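PDB 6O2K: centromeric protein-C, isoform A, which probably serves as an adaptor between centromeric chromatin and kinetochore proteins, this chain being its dimer-forming cupin domain. Local coordinates for residues M67-Y72 with S135-I140. Sequence-based numbering, arbitrary orientation. Where two conformers were deposited one is given.
Sequences MRFKPY and SVLMCI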
ATOM      1  N   MET B  67       9.995   2.882   2.256  1.00 19.80           N
ATOM      2  CA  MET B  67      11.379   2.744   2.683  1.00 24.19           C
ATOM      3  C   MET B  67      12.053   1.695   1.813  1.00 22.92           C
ATOM      4  O   MET B  67      11.551   0.570   1.697  1.00 20.23           O
ATOM      5  CB  MET B  67      11.462   2.324   4.150  1.00 18.39           C
ATOM      6  CG  MET B  67      10.739   3.223   5.108  1.00 18.87           C
ATOM      7  SD  MET B  67      11.097   2.667   6.793  1.00 24.27           S
ATOM      8  CE  MET B  67       9.773   3.455   7.720  1.00 23.00           C
ATOM      9  N   ARG B  68      13.186   2.069   1.218  1.00 18.89           N
ATOM     10  CA  ARG B  68      14.004   1.213   0.371  1.00 23.34           C
ATOM     11  C   ARG B  68      15.275   0.883   1.142  1.00 24.00           C
ATOM     12  O   ARG B  68      16.025   1.797   1.544  1.00 25.80           O
ATOM     13  CB  ARG B  68      14.342   1.903  -0.957  1.00 22.74           C
ATOM     14  CG  ARG B  68      15.238   1.086  -1.871  1.00 26.76           C
ATOM     15  CD  ARG B  68      15.981   1.981  -2.864  1.00 32.84           C
ATOM     16  NE  ARG B  68      15.146   2.338  -4.005  1.00 36.79           N
ATOM     17  CZ  ARG B  68      15.293   3.445  -4.723  1.00 37.57           C
ATOM     18  NH1 ARG B  68      14.490   3.672  -5.748  1.00 32.23           N
ATOM     19  NH2 ARG B  68      16.237   4.328  -4.420  1.00 33.92           N
ATOM     20  N   PHE B  69      15.497  -0.415   1.355  1.00 21.71           N
ATOM     21  CA  PHE B  69      16.607  -0.932   2.139  1.00 23.00           C
ATOM     22  C   PHE B  69      17.594  -1.631   1.223  1.00 25.61           C
ATOM     23  O   PHE B  69      17.214  -2.498   0.424  1.00 24.49           O
ATOM     24  CB  PHE B  69      16.154  -1.945   3.194  1.00 23.55           C
ATOM     25  CG  PHE B  69      15.512  -1.341   4.411  1.00 23.83           C
ATOM     26  CD1 PHE B  69      14.276  -0.727   4.321  1.00 24.74           C
ATOM     27  CD2 PHE B  69      16.130  -1.432   5.655  1.00 25.26           C
ATOM     28  CE1 PHE B  69      13.655  -0.205   5.453  1.00 21.26           C
ATOM     29  CE2 PHE B  69      15.524  -0.907   6.797  1.00 22.67           C
ATOM     30  CZ  PHE B  69      14.287  -0.280   6.686  1.00 23.29           C
ATOM     31  N   LYS B  70      18.860  -1.289   1.393  1.00 27.30           N
ATOM     32  CA  LYS B  70      19.937  -1.972   0.739  1.00 30.14           C
ATOM     33  C   LYS B  70      20.062  -3.385   1.304  1.00 25.27           C
ATOM     34  O   LYS B  70      19.499  -3.685   2.356  1.00 24.33           O
ATOM     35  CB  LYS B  70      21.222  -1.189   0.950  1.00 34.33           C
ATOM     36  CG  LYS B  70      21.135   0.162   0.379  1.00 40.16           C
ATOM     37  CD  LYS B  70      20.981  -0.074  -1.077  1.00 54.01           C
ATOM     38  CE  LYS B  70      20.957   1.255  -1.769  1.00 62.35           C
ATOM     39  NZ  LYS B  70      20.780   0.970  -3.197  1.00 64.87           N
ATOM     40  N   PRO B  71      20.800  -4.277   0.641  1.00 27.85           N
ATOM     41  CA  PRO B  71      20.936  -5.643   1.166  1.00 31.71           C
ATOM     42  C   PRO B  71      21.413  -5.656   2.609  1.00 32.94           C
ATOM     43  O   PRO B  71      22.418  -5.034   2.954  1.00 32.61           O
ATOM     44  CB  PRO B  71      21.970  -6.281   0.232  1.00 33.91           C
ATOM     45  CG  PRO B  71      21.816  -5.563  -1.038  1.00 37.03           C
ATOM     46  CD  PRO B  71      21.429  -4.144  -0.689  1.00 30.79           C
ATOM     47  N   TYR B  72      20.656  -6.347   3.464  1.00 29.17           N
ATOM     48  CA  TYR B  72      20.952  -6.538   4.882  1.00 33.92           C
ATOM     49  C   TYR B  72      21.031  -5.231   5.663  1.00 31.31           C
ATOM     50  O   TYR B  72      21.512  -5.229   6.803  1.00 32.34           O
ATOM     51  CB  TYR B  72      22.255  -7.321   5.090  1.00 31.47           C
ATOM     52  CG  TYR B  72      22.230  -8.740   4.574  1.00 36.59           C
ATOM     53  CD1 TYR B  72      21.241  -9.629   4.968  1.00 30.92           C
ATOM     54  CD2 TYR B  72      23.214  -9.194   3.703  1.00 40.55           C
ATOM     55  CE1 TYR B  72      21.227 -10.930   4.507  1.00 35.18           C
ATOM     56  CE2 TYR B  72      23.206 -10.491   3.233  1.00 42.77           C
ATOM     57  CZ  TYR B  72      22.210 -11.356   3.642  1.00 40.73           C
ATOM     58  OH  TYR B  72      22.198 -12.651   3.176  1.00 44.93           O
ATOM     59  N   SER B 135      15.171  -4.611  -0.476  1.00 25.84           N
ATOM     60  CA  SER B 135      13.786  -4.851  -0.075  1.00 26.94           C
ATOM     61  C   SER B 135      13.090  -3.516   0.130  1.00 24.20           C
ATOM     62  O   SER B 135      13.733  -2.487   0.370  1.00 23.02           O
ATOM     63  CB  SER B 135      13.676  -5.690   1.209  1.00 26.44           C
ATOM     64  OG  SER B 135      14.276  -6.961   1.057  1.00 21.85           O
ATOM     65  N   VAL B 136      11.761  -3.537   0.038  1.00 18.97           N
ATOM     66  CA  VAL B 136      10.961  -2.320   0.052  1.00 19.14           C
ATOM     67  C   VAL B 136       9.752  -2.536   0.947  1.00 22.31           C
ATOM     68  O   VAL B 136       9.047  -3.541   0.804  1.00 19.71           O
ATOM     69  CB  VAL B 136      10.493  -1.936  -1.364  1.00 21.06           C
ATOM     70  CG1 VAL B 136       9.639  -0.685  -1.322  1.00 19.93           C
ATOM     71  CG2 VAL B 136      11.685  -1.752  -2.292  1.00 25.78           C
ATOM     72  N   LEU B 137       9.493  -1.587   1.847  1.00 21.99           N
ATOM     73  CA  LEU B 137       8.257  -1.637   2.621  1.00 19.90           C
ATOM     74  C   LEU B 137       7.501  -0.327   2.500  1.00 17.90           C
ATOM     75  O   LEU B 137       8.083   0.734   2.267  1.00 22.80           O
ATOM     76  CB  LEU B 137       8.488  -1.976   4.105  1.00 26.41           C
ATOM     77  CG  LEU B 137       9.243  -1.052   5.061  1.00 27.63           C
ATOM     78  CD1 LEU B 137       8.392   0.124   5.503  1.00 25.33           C
ATOM     79  CD2 LEU B 137       9.687  -1.853   6.274  1.00 29.01           C
ATOM     80  N   MET B 138       6.183  -0.426   2.625  1.00 14.79           N
ATOM     81  CA  MET B 138       5.309   0.737   2.657  1.00 20.23           C
ATOM     82  C   MET B 138       5.090   1.127   4.111  1.00 20.51           C
ATOM     83  O   MET B 138       4.826   0.268   4.959  1.00 22.45           O
ATOM     84  CB  MET B 138       3.969   0.435   1.976  1.00 17.51           C
ATOM     85  CG  MET B 138       2.981   1.611   1.935  1.00 19.29           C
ATOM     86  SD  MET B 138       1.336   1.123   1.275  1.00 22.59           S
ATOM     87  CE  MET B 138       1.689   0.915  -0.483  1.00 21.02           C
ATOM     88  N   CYS B 139       5.221   2.416   4.393  1.00 15.63           N
ATOM     89  CA  CYS B 139       5.045   2.991   5.720  0.76 13.56           C
ATOM     90  C   CYS B 139       3.748   3.795   5.729  1.00 18.58           C
ATOM     91  O   CYS B 139       3.640   4.781   4.988  1.00 19.74           O
ATOM     92  CB  CYS B 139       6.251   3.876   6.043  0.76 18.80           C
ATOM     93  SG  CYS B 139       6.162   4.803   7.575  0.76 21.49           S
ATOM     94  N   ILE B 140       2.785   3.382   6.553  1.00 16.97           N
ATOM     95  CA  ILE B 140       1.465   3.990   6.642  1.00 17.34           C
ATOM     96  C   ILE B 140       1.309   4.526   8.054  1.00 16.74           C
ATOM     97  O   ILE B 140       1.191   3.741   8.996  1.00 20.11           O
ATOM     98  CB  ILE B 140       0.353   2.978   6.348  1.00 18.29           C
ATOM     99  CG1 ILE B 140       0.584   2.303   4.995  1.00 16.36           C
ATOM    100  CG2 ILE B 140      -1.010   3.662   6.486  1.00 18.85           C
ATOM    101  CD1 ILE B 140      -0.348   1.086   4.725  1.00 18.87           C
TER
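Met67 lies side by side with Leu137, both side chains pointing the same way off the sheet. Met67 CB sits 4.0 Å from Leu137 CD1. Met67 CG stands beside the backbone N, anti to the carbonyl carbon (chi1 -55°), and meets Leu137 CD1 at 3.9 Å. SD still lies against Leu137 CD1; from there the extended chain carries Met67 CE on to end 3.9 Å from Cys139 CB. An alanine here, keeping CB but lacking CG, SD and CE, would probably leave Leu137 CD1 without two of its contacts and open a gap beside Cys139 CB. Under these side chains the strands run antiparallel, two neighbours in the larger sheet of the cupin jelly-roll beta-barrel. Met67 with Leu137 and Phe69 with Ser135 are hydrogen-bonded pairs, each closed by two backbone bonds. The straightest, Phe69 N to Ser135 O, has 172° at the hydrogen. Its partner, Ser135 N to Phe69 O, is longer and bent to 145°. Between the two pairs, Arg68 and Val136 form a non-hydrogen-bonded pair, with a CA-H...O contact that puts Val136 CA 3.4 Å from Met67 O. The Phe69 ring shares the Met67 face, toward the opposing sheet, where Phe94 meets it edge-to-face and Ile127 packs on it and on Leu137. On the other face, the Arg68 guanidinium reaches the carbonyls of Trp17 and Leu18 in helix 6-19 and pairs with Asp52.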